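Local coordinates for protein SSD1 (Saccharomyces cerevisiae S288C, PDB 7AM1) that binds mRNA, including untranslated regions, and acts as a translational repressor, being a non-enzymatic pseudonuclease of the RNase II family, at residues A572-Q577 and F637-V642; T658-P663 and V671-L676; V375-L380 and A662-Y667; R504-R509 and N550-K555; P520-L525 and G622-L627. All coordinates share one frame; numbering follows the deposited sequence.

In the fold
All five contacts lie in the RNB domain of this RNase II relative. Contacts 1, 2 and 3 form a chain of neighbours. The centres of contacts 1 and 2 are about 13 Å apart, and those of 2 and 3 about 10 Å. Contacts 2 and 3 share Ala662 and Pro663, in the loop before helix 668-681. The centres of contacts 3 and 4 are about 18 Å apart, as are those of 4 and 5. Contacts 3 and 4 touch where Phe378 and Leu380 pack on helix 544-568. Contact 5 lies among other helices. Along the chain, 375-380 comes first and 671-676 last. Contacts 4 and 5 have alternating segments, as do 1 and 5, so the chain passes back and forth between these parts of the domain.

Contact 1 (A572-Q577 and F637-V642); sequences ALLRRQ and FIAGKV
Phe637 packs its ring between Leu574 and Arg576 of the paired strand. Its CG sits between the backbone N and the carbonyl carbon (chi1 72°). The ring atom CE1 lies 3.4 Å from Leu574 CB. Leu574 also sends CD1 to Ala639 CB, 3.7 Å away. Arg576 crosses the ring at about a right angle with an extended chain, and its CD lies over one ring face, 4.2 Å from the centroid, as a CH-pi contact. Farther out, the guanidinium meets Val642 tip to tip, with CG1 over one of its faces; NH1 is hydrogen-bonded to Gln646 O. The backbones pair as the two-stranded antiparallel sheet of 573-576 and 635-638. Leu574 N donates to Phe637 O (2.8 Å, 167°), and Phe637 N returns a bond to Leu574 O (2.9 Å). Ala639 N continues the pairing to Ala572 O (2.9 Å). On the other sheet face, Ile638 CD1 touches Leu573 CB. Backbone bonds therefore fix the register, while the aliphatic part of Arg576 covers the ring and carries its charge beyond it to a polar partner.

Contact 2 (T658-P663 and V671-L676); sequences THFTAP and VVHRQL
Thr658 and Val672 meet tip to tip, with OG1 3.4 Å from Val672 CG2. That hydroxyl is hydrogen-bonded to Leu573 O of strand 573-576. Next, His659 turns its ring away to Tyr636 and Asp529, and its carbonyl O rests 3.4 Å from the same Val672 CG2. Phe660 makes the main contact. This is where the loop of the RNB domain folds back on helix 668-681, which follows it in the chain. The Phe660 CG is anti to the backbone N (chi1 161°), and CE1 reaches Leu676 CD2 at 3.6 Å. Val672 CG1 lies at the edge of the ring. Phe660 O accepts from His673 NE2 at 2.7 Å, with an N-H...O angle of 170°. The donor lies on a carbonyl lone pair, and the oxygen is near the imidazole plane. The bond helps to fix the rotation of the imidazole, whose plane is 41° from that of the Phe660 ring. Farther along, the Pro663 side chain crosses that of His673 at about a right angle, with CG 3.6 Å from CE1. The Pro663 carbonyl O takes a bond from His670 NE2.

Contact 3 (V375-L380 and A662-Y667); sequences VSEFAL and APMRRY
This is a buried carboxylate-to-backbone contact: Glu377, in the segment 375-380 that runs into the sheet, grips the loop at 662-667. Its CG sits between the backbone N and the carbonyl carbon (chi1 61°), and the chain then runs extended into the loop. OE1 accepts from Met664 N at 2.8 Å, with an N-H...O angle of 159°. The N-H arrives on the syn side, 23° out of the carboxylate plane. Pro663 N is also near OE1 but has no hydrogen to give. The proline CD still packs 3.3 Å from OE1. The contact thus pins the loop before helix 668-681 to the mixed beta sheet of the RNB domain. In the turn of the loop, Ala662 O accepts from both Arg665 N (3.2 Å) and Arg666 N (3.0 Å). Glu377 OE2 is hydrogen-bonded to Trp374 NE1. It also faces Arg665 NE in a long salt bridge of 3.9 Å, but the guanidinium pairs with Asp530 through NH2. Met664 slides past Glu377 in the opposite direction, with its CG 3.6 Å from Glu377 CB. Val375 crosses Met664 at about a right angle and brings CG2 to 4.1 Å from the Met664 CG. Asn435 and Leu438 of helix 432-438 also touch Met664.

Contact 4 (R504-R509 and N550-K555); sequences RSFYAR and NEIKRK
Lys555 lies across Phe506 and then runs on to Arg509. Its CB starts the contact, 3.6 Å from Phe506 CD2. The next atom, CG, is anti to the backbone N and sits over one face of the phenyl ring, offset toward the rim. It is 3.9 Å from the ring centroid, a CH-pi contact. A bend at chi2 (65°) turns CD off the ring. CD lies at the edge of the Arg509 guanidinium, near its plane. CE follows at 3.8 Å from Arg509 NH2. NZ ends 3.4 Å from that NH2; both are donors and like charges, and the arginine is poorly ordered, so the close approach is doubtful. These residues sit where helices 495-510 and 544-568 of the RNB domain cross, with segment axes 8.8 Å apart and at 61°. Ile552 CA and Glu551 O approach the Phe506 ring at its edge, and Tyr453 meets the ring edge-to-face. One turn before Lys555 on helix 544-568, Glu551 CD is 3.4 Å from Tyr507 CD1, with carboxylate and ring planes 64° apart. Glu551 OE2 makes a salt bridge to Arg554 NH1 (2.8 Å), weak as a hydrogen bond, and another to Arg510 NH1.

Contact 5 (P520-L525 and G622-L627); sequences PTLSLL and GIEILL
Glu624 reaches Leu524 with an almost fully stretched side chain: CG is anti to the backbone N (chi1 -174°), and CD continues the extension. This carries the carboxylate from helix 617-629 to the N-terminal end of helix 523-529, where Leu522 holds the N-cap position. The motif is a side-chain acceptor from one helix serving the first turn of another, within the RNB domain. OE2 accepts from Leu524 N at 2.8 Å. The bond is bent, with an N-H...O angle of 135°. Its donor comes in on the syn side, 35° out of the carboxylate plane. Leu525 N adds a weak bond to the same OE2, at 3.4 Å. Ser523 N also lies close to OE2, but its hydrogen points badly. It donates instead to a water at 2.8 Å, which in turn gives a hydrogen to Thr521 O. The link from that water to Glu624 OE1 is doubtful, as the separation is too short. The helix end would tend to favour a negative charge on the carboxylate. Apolar side chains pack alongside. Leu522 crosses Glu624 obliquely, with its CD2 3.7 Å from the Glu624 CD. Leu522 and Leu525 both also touch Ile608 of helix 604-612. Leu525 CD1 meets Leu627 CD2 at 4.2 Å. Leu524 CD1 lies 3.6 Å from Ile625 CG1.

Contact 1 (A572-Q577 and F637-V642)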
# COMPACT_ATOMS: atom_id res chain seq x y z
N ALA A 572 21.17 -11.94 -11.86
CA ALA A 572 20.88 -11.39 -10.54
C ALA A 572 19.40 -11.03 -10.41
O ALA A 572 18.80 -10.43 -11.31
CB ALA A 572 21.73 -10.14 -10.30
N LEU A 573 18.81 -11.40 -9.27
CA LEU A 573 17.46 -10.97 -8.92
C LEU A 573 17.59 -9.65 -8.18
O LEU A 573 18.14 -9.60 -7.07
CB LEU A 573 16.74 -12.01 -8.08
CG LEU A 573 15.26 -11.70 -7.78
CD1 LEU A 573 14.60 -12.91 -7.15
CD2 LEU A 573 15.05 -10.48 -6.88
N LEU A 574 17.13 -8.57 -8.79
CA LEU A 574 17.24 -7.22 -8.28
C LEU A 574 15.84 -6.65 -8.05
O LEU A 574 14.83 -7.31 -8.30
CB LEU A 574 18.05 -6.37 -9.25
CG LEU A 574 19.48 -6.88 -9.51
CD1 LEU A 574 20.16 -6.05 -10.60
CD2 LEU A 574 20.30 -6.86 -8.24
N ARG A 575 15.79 -5.40 -7.59
CA ARG A 575 14.53 -4.74 -7.31
C ARG A 575 14.67 -3.28 -7.71
O ARG A 575 15.60 -2.60 -7.27
CB ARG A 575 14.14 -4.87 -5.84
CG ARG A 575 12.79 -4.29 -5.48
CD ARG A 575 12.34 -4.81 -4.13
NE ARG A 575 11.03 -4.30 -3.73
CZ ARG A 575 9.87 -4.79 -4.13
NH1 ARG A 575 9.81 -5.81 -4.99
NH2 ARG A 575 8.74 -4.25 -3.69
N ARG A 576 13.77 -2.81 -8.57
CA ARG A 576 13.82 -1.44 -9.03
C ARG A 576 12.49 -0.75 -8.74
O ARG A 576 11.50 -1.39 -8.37
CB ARG A 576 14.15 -1.35 -10.52
CG ARG A 576 13.11 -1.93 -11.46
CD ARG A 576 13.60 -1.74 -12.87
NE ARG A 576 12.61 -2.10 -13.88
CZ ARG A 576 12.56 -1.57 -15.09
NH1 ARG A 576 13.43 -0.63 -15.45
NH2 ARG A 576 11.63 -1.97 -15.95
N GLN A 577 12.49 0.56 -8.92
CA GLN A 577 11.30 1.37 -8.68
C GLN A 577 11.40 2.58 -9.60
O GLN A 577 12.33 3.37 -9.48
CB GLN A 577 11.20 1.79 -7.21
CG GLN A 577 9.81 2.17 -6.76
CD GLN A 577 9.52 3.65 -6.94
OE1 GLN A 577 10.42 4.48 -6.90
NE2 GLN A 577 8.24 3.98 -7.12
N PHE A 637 13.01 -7.97 -10.49
CA PHE A 637 13.32 -8.19 -11.90
C PHE A 637 14.65 -8.92 -12.00
O PHE A 637 15.45 -8.92 -11.06
CB PHE A 637 13.36 -6.89 -12.69
CG PHE A 637 14.57 -6.04 -12.40
CD1 PHE A 637 14.63 -5.27 -11.25
CD2 PHE A 637 15.65 -6.03 -13.27
CE1 PHE A 637 15.75 -4.49 -10.98
CE2 PHE A 637 16.77 -5.25 -13.00
CZ PHE A 637 16.82 -4.48 -11.86
N ILE A 638 14.89 -9.53 -13.16
CA ILE A 638 16.15 -10.21 -13.45
C ILE A 638 17.01 -9.27 -14.28
O ILE A 638 16.57 -8.76 -15.32
CB ILE A 638 15.91 -11.54 -14.18
CG1 ILE A 638 14.94 -12.42 -13.37
CG2 ILE A 638 17.23 -12.26 -14.45
CD1 ILE A 638 15.37 -12.65 -11.92
N ALA A 639 18.25 -9.06 -13.84
CA ALA A 639 19.07 -7.98 -14.37
C ALA A 639 19.19 -8.05 -15.88
O ALA A 639 19.16 -7.01 -16.56
CB ALA A 639 20.47 -8.02 -13.73
N GLY A 640 19.33 -9.25 -16.44
CA GLY A 640 19.51 -9.40 -17.87
C GLY A 640 18.30 -9.03 -18.70
O GLY A 640 18.43 -8.87 -19.92
N LYS A 641 17.15 -8.87 -18.07
CA LYS A 641 15.94 -8.51 -18.80
C LYS A 641 15.72 -7.00 -18.87
O LYS A 641 14.77 -6.57 -19.53
CB LYS A 641 14.72 -9.17 -18.14
CG LYS A 641 14.80 -10.68 -18.07
CD LYS A 641 14.96 -11.28 -19.46
CE LYS A 641 14.11 -12.52 -19.66
NZ LYS A 641 13.40 -12.49 -20.97
N VAL A 642 16.58 -6.21 -18.24
CA VAL A 642 16.39 -4.77 -18.11
C VAL A 642 17.69 -4.07 -18.48
O VAL A 642 18.79 -4.58 -18.22
CB VAL A 642 15.94 -4.38 -16.68
CG1 VAL A 642 15.99 -2.87 -16.47
CG2 VAL A 642 14.53 -4.91 -16.41

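Contact 2 (T658-P663 and V671-L676)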
# COMPACT_ATOMS: atom_id res chain seq x y z
N THR A 658 18.12 -4.74 -4.09
CA THR A 658 17.44 -6.03 -4.06
C THR A 658 16.94 -6.27 -2.64
O THR A 658 17.04 -5.39 -1.77
CB THR A 658 18.35 -7.18 -4.52
OG1 THR A 658 17.56 -8.36 -4.68
CG2 THR A 658 19.46 -7.45 -3.51
N HIS A 659 16.40 -7.46 -2.40
CA HIS A 659 15.85 -7.83 -1.11
C HIS A 659 16.59 -9.02 -0.55
O HIS A 659 16.57 -10.11 -1.14
CB HIS A 659 14.35 -8.11 -1.21
CG HIS A 659 13.50 -6.89 -1.06
ND1 HIS A 659 12.13 -6.93 -1.16
CD2 HIS A 659 13.83 -5.60 -0.80
CE1 HIS A 659 11.65 -5.71 -0.98
NE2 HIS A 659 12.66 -4.89 -0.76
N PHE A 660 17.24 -8.81 0.60
CA PHE A 660 18.09 -9.80 1.26
C PHE A 660 17.82 -9.92 2.75
O PHE A 660 18.09 -10.98 3.31
CB PHE A 660 19.57 -9.42 1.01
CG PHE A 660 20.55 -10.05 1.97
CD1 PHE A 660 21.17 -11.25 1.66
CD2 PHE A 660 20.92 -9.40 3.14
CE1 PHE A 660 22.10 -11.82 2.52
CE2 PHE A 660 21.85 -9.96 4.00
CZ PHE A 660 22.44 -11.17 3.69
N THR A 661 17.21 -8.91 3.38
CA THR A 661 17.18 -8.78 4.83
C THR A 661 15.96 -9.40 5.51
O THR A 661 15.84 -9.29 6.74
CB THR A 661 17.27 -7.30 5.24
OG1 THR A 661 16.35 -6.52 4.44
CG2 THR A 661 18.69 -6.75 5.07
N ALA A 662 15.05 -10.04 4.78
CA ALA A 662 13.81 -10.56 5.37
C ALA A 662 13.43 -11.90 4.75
O ALA A 662 12.32 -12.07 4.23
CB ALA A 662 12.68 -9.54 5.23
N PRO A 663 14.32 -12.90 4.83
CA PRO A 663 13.99 -14.22 4.26
C PRO A 663 12.89 -14.97 5.00
O PRO A 663 12.34 -15.93 4.44
CB PRO A 663 15.33 -14.97 4.34
CG PRO A 663 15.99 -14.36 5.55
CD PRO A 663 15.65 -12.89 5.46
N VAL A 671 15.79 -16.60 -3.12
CA VAL A 671 16.53 -16.62 -4.38
C VAL A 671 17.81 -15.80 -4.25
O VAL A 671 18.89 -16.23 -4.66
CB VAL A 671 15.65 -16.10 -5.53
CG1 VAL A 671 16.41 -16.14 -6.84
CG2 VAL A 671 14.35 -16.90 -5.63
N VAL A 672 17.69 -14.60 -3.67
CA VAL A 672 18.86 -13.74 -3.50
C VAL A 672 19.89 -14.42 -2.60
O VAL A 672 21.10 -14.34 -2.86
CB VAL A 672 18.44 -12.37 -2.94
CG1 VAL A 672 19.66 -11.54 -2.54
CG2 VAL A 672 17.58 -11.63 -3.95
N HIS A 673 19.45 -15.08 -1.53
CA HIS A 673 20.39 -15.75 -0.65
C HIS A 673 21.14 -16.86 -1.38
O HIS A 673 22.36 -17.01 -1.23
CB HIS A 673 19.67 -16.32 0.57
CG HIS A 673 19.37 -15.30 1.62
ND1 HIS A 673 19.28 -15.61 2.96
CD2 HIS A 673 19.12 -13.97 1.53
CE1 HIS A 673 19.01 -14.52 3.65
NE2 HIS A 673 18.90 -13.51 2.80
N ARG A 674 20.43 -17.65 -2.19
CA ARG A 674 21.09 -18.71 -2.94
C ARG A 674 22.04 -18.12 -3.99
O ARG A 674 23.11 -18.68 -4.23
CB ARG A 674 20.06 -19.62 -3.59
CG ARG A 674 19.20 -20.35 -2.56
CD ARG A 674 18.44 -21.53 -3.16
NE ARG A 674 17.95 -22.43 -2.12
CZ ARG A 674 16.72 -22.41 -1.60
NH1 ARG A 674 15.82 -21.53 -2.03
NH2 ARG A 674 16.39 -23.27 -0.66
N GLN A 675 21.68 -16.98 -4.58
CA GLN A 675 22.58 -16.31 -5.50
C GLN A 675 23.82 -15.80 -4.79
O GLN A 675 24.94 -15.92 -5.31
CB GLN A 675 21.85 -15.17 -6.20
CG GLN A 675 20.84 -15.66 -7.23
CD GLN A 675 20.25 -14.54 -8.07
OE1 GLN A 675 20.42 -13.36 -7.77
NE2 GLN A 675 19.54 -14.91 -9.14
N LEU A 676 23.66 -15.24 -3.59
CA LEU A 676 24.82 -14.73 -2.86
C LEU A 676 25.76 -15.86 -2.48
O LEU A 676 26.99 -15.72 -2.59
CB LEU A 676 24.37 -13.97 -1.62
CG LEU A 676 25.50 -13.40 -0.75
CD1 LEU A 676 26.34 -12.41 -1.54
CD2 LEU A 676 24.95 -12.77 0.51

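Contact 3 (V375-L380 and A662-Y667)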
# COMPACT_ATOMS: atom_id res chain seq x y z
N VAL A 375 8.97 -13.06 14.32
CA VAL A 375 10.23 -13.66 14.75
C VAL A 375 11.33 -12.61 14.77
O VAL A 375 11.08 -11.42 14.53
CB VAL A 375 10.61 -14.83 13.84
CG1 VAL A 375 9.52 -15.89 13.85
CG2 VAL A 375 10.87 -14.34 12.42
N SER A 376 12.55 -13.03 15.10
CA SER A 376 13.75 -12.22 14.93
C SER A 376 14.57 -12.81 13.79
O SER A 376 15.02 -13.96 13.87
CB SER A 376 14.58 -12.17 16.21
OG SER A 376 15.83 -11.54 15.98
N GLU A 377 14.76 -12.04 12.72
CA GLU A 377 15.54 -12.51 11.59
C GLU A 377 16.74 -11.63 11.28
O GLU A 377 17.47 -11.93 10.33
CB GLU A 377 14.64 -12.65 10.35
CG GLU A 377 13.97 -11.38 9.85
CD GLU A 377 13.00 -11.68 8.71
OE1 GLU A 377 13.37 -12.47 7.82
OE2 GLU A 377 11.86 -11.15 8.70
N PHE A 378 16.97 -10.58 12.07
CA PHE A 378 18.05 -9.64 11.82
C PHE A 378 18.71 -9.29 13.15
O PHE A 378 18.02 -9.08 14.15
CB PHE A 378 17.52 -8.38 11.15
CG PHE A 378 18.57 -7.38 10.79
CD1 PHE A 378 19.38 -7.57 9.69
CD2 PHE A 378 18.74 -6.23 11.54
CE1 PHE A 378 20.34 -6.65 9.34
CE2 PHE A 378 19.70 -5.30 11.20
CZ PHE A 378 20.49 -5.51 10.09
N ALA A 379 20.04 -9.25 13.15
CA ALA A 379 20.80 -8.94 14.35
C ALA A 379 21.97 -8.04 13.97
O ALA A 379 22.42 -8.03 12.83
CB ALA A 379 21.28 -10.21 15.05
N LEU A 380 22.47 -7.30 14.96
CA LEU A 380 23.53 -6.33 14.73
C LEU A 380 24.57 -6.40 15.83
O LEU A 380 24.28 -6.80 16.96
CB LEU A 380 22.98 -4.90 14.71
CG LEU A 380 22.13 -4.39 13.55
CD1 LEU A 380 21.50 -3.07 13.95
CD2 LEU A 380 22.98 -4.25 12.30
N ALA A 662 15.05 -10.04 4.78
CA ALA A 662 13.81 -10.56 5.37
C ALA A 662 13.43 -11.90 4.75
O ALA A 662 12.32 -12.07 4.23
CB ALA A 662 12.68 -9.54 5.23
N PRO A 663 14.32 -12.90 4.83
CA PRO A 663 13.99 -14.22 4.26
C PRO A 663 12.89 -14.97 5.00
O PRO A 663 12.34 -15.93 4.44
CB PRO A 663 15.33 -14.97 4.34
CG PRO A 663 15.99 -14.36 5.55
CD PRO A 663 15.65 -12.89 5.46
N MET A 664 12.56 -14.59 6.24
CA MET A 664 11.49 -15.27 6.95
C MET A 664 10.11 -14.85 6.48
O MET A 664 9.13 -15.52 6.83
CB MET A 664 11.61 -15.02 8.46
CG MET A 664 12.90 -15.53 9.08
SD MET A 664 13.09 -17.32 8.95
CE MET A 664 12.08 -17.88 10.31
N ARG A 665 9.99 -13.77 5.69
CA ARG A 665 8.69 -13.31 5.22
C ARG A 665 8.63 -13.01 3.73
O ARG A 665 7.53 -12.77 3.22
CB ARG A 665 8.25 -12.05 5.99
CG ARG A 665 9.29 -10.93 6.08
CD ARG A 665 8.72 -9.73 6.82
NE ARG A 665 9.60 -8.57 6.81
CZ ARG A 665 9.63 -7.66 5.84
NH1 ARG A 665 8.85 -7.78 4.77
NH2 ARG A 665 10.47 -6.63 5.93
N ARG A 666 9.76 -13.03 3.02
CA ARG A 666 9.80 -12.78 1.58
C ARG A 666 10.53 -13.92 0.89
O ARG A 666 11.68 -14.23 1.23
CB ARG A 666 10.50 -11.46 1.27
CG ARG A 666 9.92 -10.26 1.98
CD ARG A 666 10.52 -8.96 1.42
NE ARG A 666 11.98 -8.91 1.58
CZ ARG A 666 12.66 -7.89 2.10
NH1 ARG A 666 12.02 -6.80 2.52
NH2 ARG A 666 13.98 -7.96 2.20
N TYR A 667 9.88 -14.54 -0.10
CA TYR A 667 10.55 -15.62 -0.82
C TYR A 667 11.61 -15.10 -1.79
O TYR A 667 12.57 -15.82 -2.08
CB TYR A 667 9.55 -16.48 -1.60
CG TYR A 667 10.21 -17.69 -2.19
CD1 TYR A 667 10.39 -18.84 -1.43
CD2 TYR A 667 10.70 -17.68 -3.49
CE1 TYR A 667 11.02 -19.95 -1.96
CE2 TYR A 667 11.33 -18.79 -4.03
CZ TYR A 667 11.49 -19.92 -3.26
OH TYR A 667 12.11 -21.02 -3.79

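Contact 4 (R504-R509 and N550-K555)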
# COMPACT_ATOMS: atom_id res chain seq x y z
N ARG A 504 22.19 7.07 10.76
CA ARG A 504 22.02 8.43 10.25
C ARG A 504 23.03 8.75 9.15
O ARG A 504 22.70 9.42 8.17
CB ARG A 504 22.15 9.45 11.39
CG ARG A 504 21.67 10.85 11.04
CD ARG A 504 22.35 11.93 11.88
NE ARG A 504 23.79 11.99 11.59
CZ ARG A 504 24.33 12.62 10.55
NH1 ARG A 504 23.56 13.26 9.68
NH2 ARG A 504 25.64 12.59 10.37
N SER A 505 24.27 8.28 9.31
CA SER A 505 25.29 8.55 8.30
C SER A 505 25.01 7.79 7.01
O SER A 505 25.26 8.30 5.91
CB SER A 505 26.69 8.23 8.83
OG SER A 505 26.95 6.83 8.78
N PHE A 506 24.51 6.55 7.11
CA PHE A 506 24.06 5.84 5.92
C PHE A 506 22.94 6.62 5.23
O PHE A 506 22.95 6.81 4.01
CB PHE A 506 23.53 4.44 6.26
CG PHE A 506 24.57 3.46 6.70
CD1 PHE A 506 25.92 3.76 6.63
CD2 PHE A 506 24.19 2.20 7.14
CE1 PHE A 506 26.87 2.83 7.03
CE2 PHE A 506 25.13 1.28 7.54
CZ PHE A 506 26.47 1.59 7.48
N TYR A 507 21.98 7.08 6.03
CA TYR A 507 20.82 7.80 5.51
C TYR A 507 21.25 9.09 4.83
O TYR A 507 20.83 9.39 3.71
CB TYR A 507 19.86 8.08 6.66
CG TYR A 507 18.67 8.94 6.32
CD1 TYR A 507 17.71 8.51 5.41
CD2 TYR A 507 18.48 10.17 6.93
CE1 TYR A 507 16.61 9.28 5.11
CE2 TYR A 507 17.38 10.96 6.64
CZ TYR A 507 16.45 10.51 5.73
OH TYR A 507 15.36 11.29 5.45
N ALA A 508 22.11 9.86 5.50
CA ALA A 508 22.55 11.14 4.96
C ALA A 508 23.24 10.97 3.61
O ALA A 508 23.08 11.81 2.72
CB ALA A 508 23.49 11.83 5.95
N ARG A 509 24.02 9.91 3.46
CA ARG A 509 24.66 9.66 2.17
C ARG A 509 23.63 9.20 1.15
O ARG A 509 23.70 9.59 -0.02
CB ARG A 509 25.80 8.66 2.35
CG ARG A 509 26.81 8.66 1.20
CD ARG A 509 27.95 7.68 1.44
NE ARG A 509 27.44 6.37 1.83
CZ ARG A 509 27.67 5.77 3.00
NH1 ARG A 509 28.45 6.33 3.92
NH2 ARG A 509 27.13 4.58 3.24
N ASN A 550 15.83 0.29 9.68
CA ASN A 550 15.44 0.26 8.27
C ASN A 550 16.53 0.86 7.38
O ASN A 550 16.79 0.35 6.28
CB ASN A 550 14.11 1.00 8.06
CG ASN A 550 13.45 0.67 6.71
OD1 ASN A 550 13.49 -0.48 6.24
ND2 ASN A 550 12.84 1.67 6.08
N GLU A 551 17.18 1.94 7.83
CA GLU A 551 18.22 2.52 6.99
C GLU A 551 19.47 1.64 6.98
O GLU A 551 20.20 1.62 5.98
CB GLU A 551 18.56 3.93 7.46
CG GLU A 551 17.53 4.98 7.05
CD GLU A 551 17.44 5.17 5.54
OE1 GLU A 551 18.49 5.06 4.86
OE2 GLU A 551 16.32 5.41 5.02
N ILE A 552 19.72 0.90 8.06
CA ILE A 552 20.81 -0.07 8.03
C ILE A 552 20.49 -1.21 7.07
O ILE A 552 21.35 -1.63 6.29
CB ILE A 552 21.11 -0.59 9.45
CG1 ILE A 552 21.80 0.51 10.27
CG2 ILE A 552 21.98 -1.84 9.41
CD1 ILE A 552 21.86 0.23 11.76
N LYS A 553 19.24 -1.70 7.08
CA LYS A 553 18.85 -2.77 6.17
C LYS A 553 18.87 -2.30 4.72
O LYS A 553 19.19 -3.09 3.82
CB LYS A 553 17.46 -3.28 6.54
CG LYS A 553 17.43 -4.16 7.77
CD LYS A 553 16.01 -4.49 8.21
CE LYS A 553 16.01 -5.46 9.38
NZ LYS A 553 14.63 -5.80 9.83
N ARG A 554 18.52 -1.04 4.46
CA ARG A 554 18.57 -0.52 3.10
C ARG A 554 20.01 -0.51 2.59
O ARG A 554 20.27 -0.83 1.42
CB ARG A 554 17.98 0.89 3.05
CG ARG A 554 16.44 0.92 3.12
CD ARG A 554 15.91 2.33 3.29
NE ARG A 554 14.45 2.35 3.23
CZ ARG A 554 13.71 3.45 3.22
NH1 ARG A 554 14.29 4.64 3.27
NH2 ARG A 554 12.39 3.36 3.15
N LYS A 555 20.95 -0.15 3.46
CA LYS A 555 22.36 -0.21 3.08
C LYS A 555 22.78 -1.65 2.83
O LYS A 555 23.46 -1.95 1.83
CB LYS A 555 23.21 0.44 4.17
CG LYS A 555 24.71 0.40 3.89
CD LYS A 555 25.08 1.24 2.67
CE LYS A 555 26.48 0.94 2.19
NZ LYS A 555 26.93 1.89 1.14

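Contact 5 (P520-L525 and G622-L627)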
# COMPACT_ATOMS: atom_id res chain seq x y z
N PRO A 520 12.25 13.99 10.19
CA PRO A 520 11.06 13.25 9.76
C PRO A 520 11.36 12.22 8.66
O PRO A 520 12.35 12.34 7.95
CB PRO A 520 10.14 14.36 9.23
CG PRO A 520 11.08 15.41 8.74
CD PRO A 520 12.26 15.37 9.67
N THR A 521 10.49 11.23 8.54
CA THR A 521 10.66 10.13 7.60
C THR A 521 9.48 10.08 6.64
O THR A 521 8.46 10.76 6.83
CB THR A 521 10.84 8.80 8.35
OG1 THR A 521 11.34 7.79 7.47
CG2 THR A 521 9.51 8.35 8.97
N LEU A 522 9.61 9.27 5.59
CA LEU A 522 8.61 9.19 4.53
C LEU A 522 7.98 7.81 4.59
O LEU A 522 8.43 6.87 3.92
CB LEU A 522 9.24 9.49 3.18
CG LEU A 522 9.87 10.88 3.07
CD1 LEU A 522 10.58 11.04 1.73
CD2 LEU A 522 8.82 11.99 3.26
N SER A 523 6.93 7.69 5.40
CA SER A 523 6.31 6.39 5.63
C SER A 523 5.65 5.84 4.37
O SER A 523 5.67 4.63 4.13
CB SER A 523 5.28 6.49 6.75
OG SER A 523 4.68 5.23 6.97
N LEU A 524 5.06 6.71 3.56
CA LEU A 524 4.36 6.24 2.36
C LEU A 524 5.36 5.76 1.31
O LEU A 524 5.14 4.73 0.66
CB LEU A 524 3.45 7.33 1.82
CG LEU A 524 2.35 7.82 2.77
CD1 LEU A 524 1.48 8.90 2.14
CD2 LEU A 524 1.47 6.68 3.28
N LEU A 525 6.48 6.47 1.15
CA LEU A 525 7.47 6.00 0.18
C LEU A 525 8.04 4.65 0.60
O LEU A 525 8.27 3.78 -0.26
CB LEU A 525 8.59 7.03 0.01
CG LEU A 525 8.19 8.41 -0.51
CD1 LEU A 525 9.42 9.12 -1.10
CD2 LEU A 525 7.06 8.36 -1.52
N GLY A 622 0.93 16.05 3.56
CA GLY A 622 0.08 16.22 2.40
C GLY A 622 0.85 16.12 1.10
O GLY A 622 0.40 15.48 0.14
N ILE A 623 2.02 16.76 1.04
CA ILE A 623 2.82 16.70 -0.18
C ILE A 623 3.34 15.29 -0.42
O ILE A 623 3.41 14.82 -1.56
CB ILE A 623 3.95 17.75 -0.12
CG1 ILE A 623 3.32 19.15 -0.17
CG2 ILE A 623 4.96 17.52 -1.26
CD1 ILE A 623 4.31 20.29 -0.23
N GLU A 624 3.69 14.57 0.65
CA GLU A 624 4.08 13.17 0.47
C GLU A 624 2.93 12.35 -0.11
O GLU A 624 3.15 11.51 -0.98
CB GLU A 624 4.55 12.56 1.79
CG GLU A 624 5.12 11.15 1.62
CD GLU A 624 5.43 10.45 2.93
OE1 GLU A 624 5.26 11.07 4.00
OE2 GLU A 624 5.83 9.27 2.88
N ILE A 625 1.71 12.58 0.38
CA ILE A 625 0.56 11.87 -0.17
C ILE A 625 0.47 12.12 -1.68
O ILE A 625 0.32 11.18 -2.47
CB ILE A 625 -0.74 12.28 0.55
CG1 ILE A 625 -0.77 11.70 1.97
CG2 ILE A 625 -1.96 11.81 -0.24
CD1 ILE A 625 -1.85 12.29 2.87
N LEU A 626 0.59 13.38 -2.09
CA LEU A 626 0.54 13.71 -3.51
C LEU A 626 1.64 13.00 -4.29
O LEU A 626 1.40 12.46 -5.38
CB LEU A 626 0.63 15.22 -3.70
CG LEU A 626 -0.50 16.05 -3.09
CD1 LEU A 626 -0.26 17.53 -3.32
CD2 LEU A 626 -1.85 15.64 -3.65
N LEU A 627 2.86 13.00 -3.75
CA LEU A 627 3.97 12.32 -4.42
C LEU A 627 3.71 10.82 -4.51
O LEU A 627 3.91 10.21 -5.56
CB LEU A 627 5.27 12.60 -3.67
CG LEU A 627 6.52 11.91 -4.19
CD1 LEU A 627 6.77 12.29 -5.64
CD2 LEU A 627 7.72 12.27 -3.33
O HOH W 1 5.79 10.12 6.17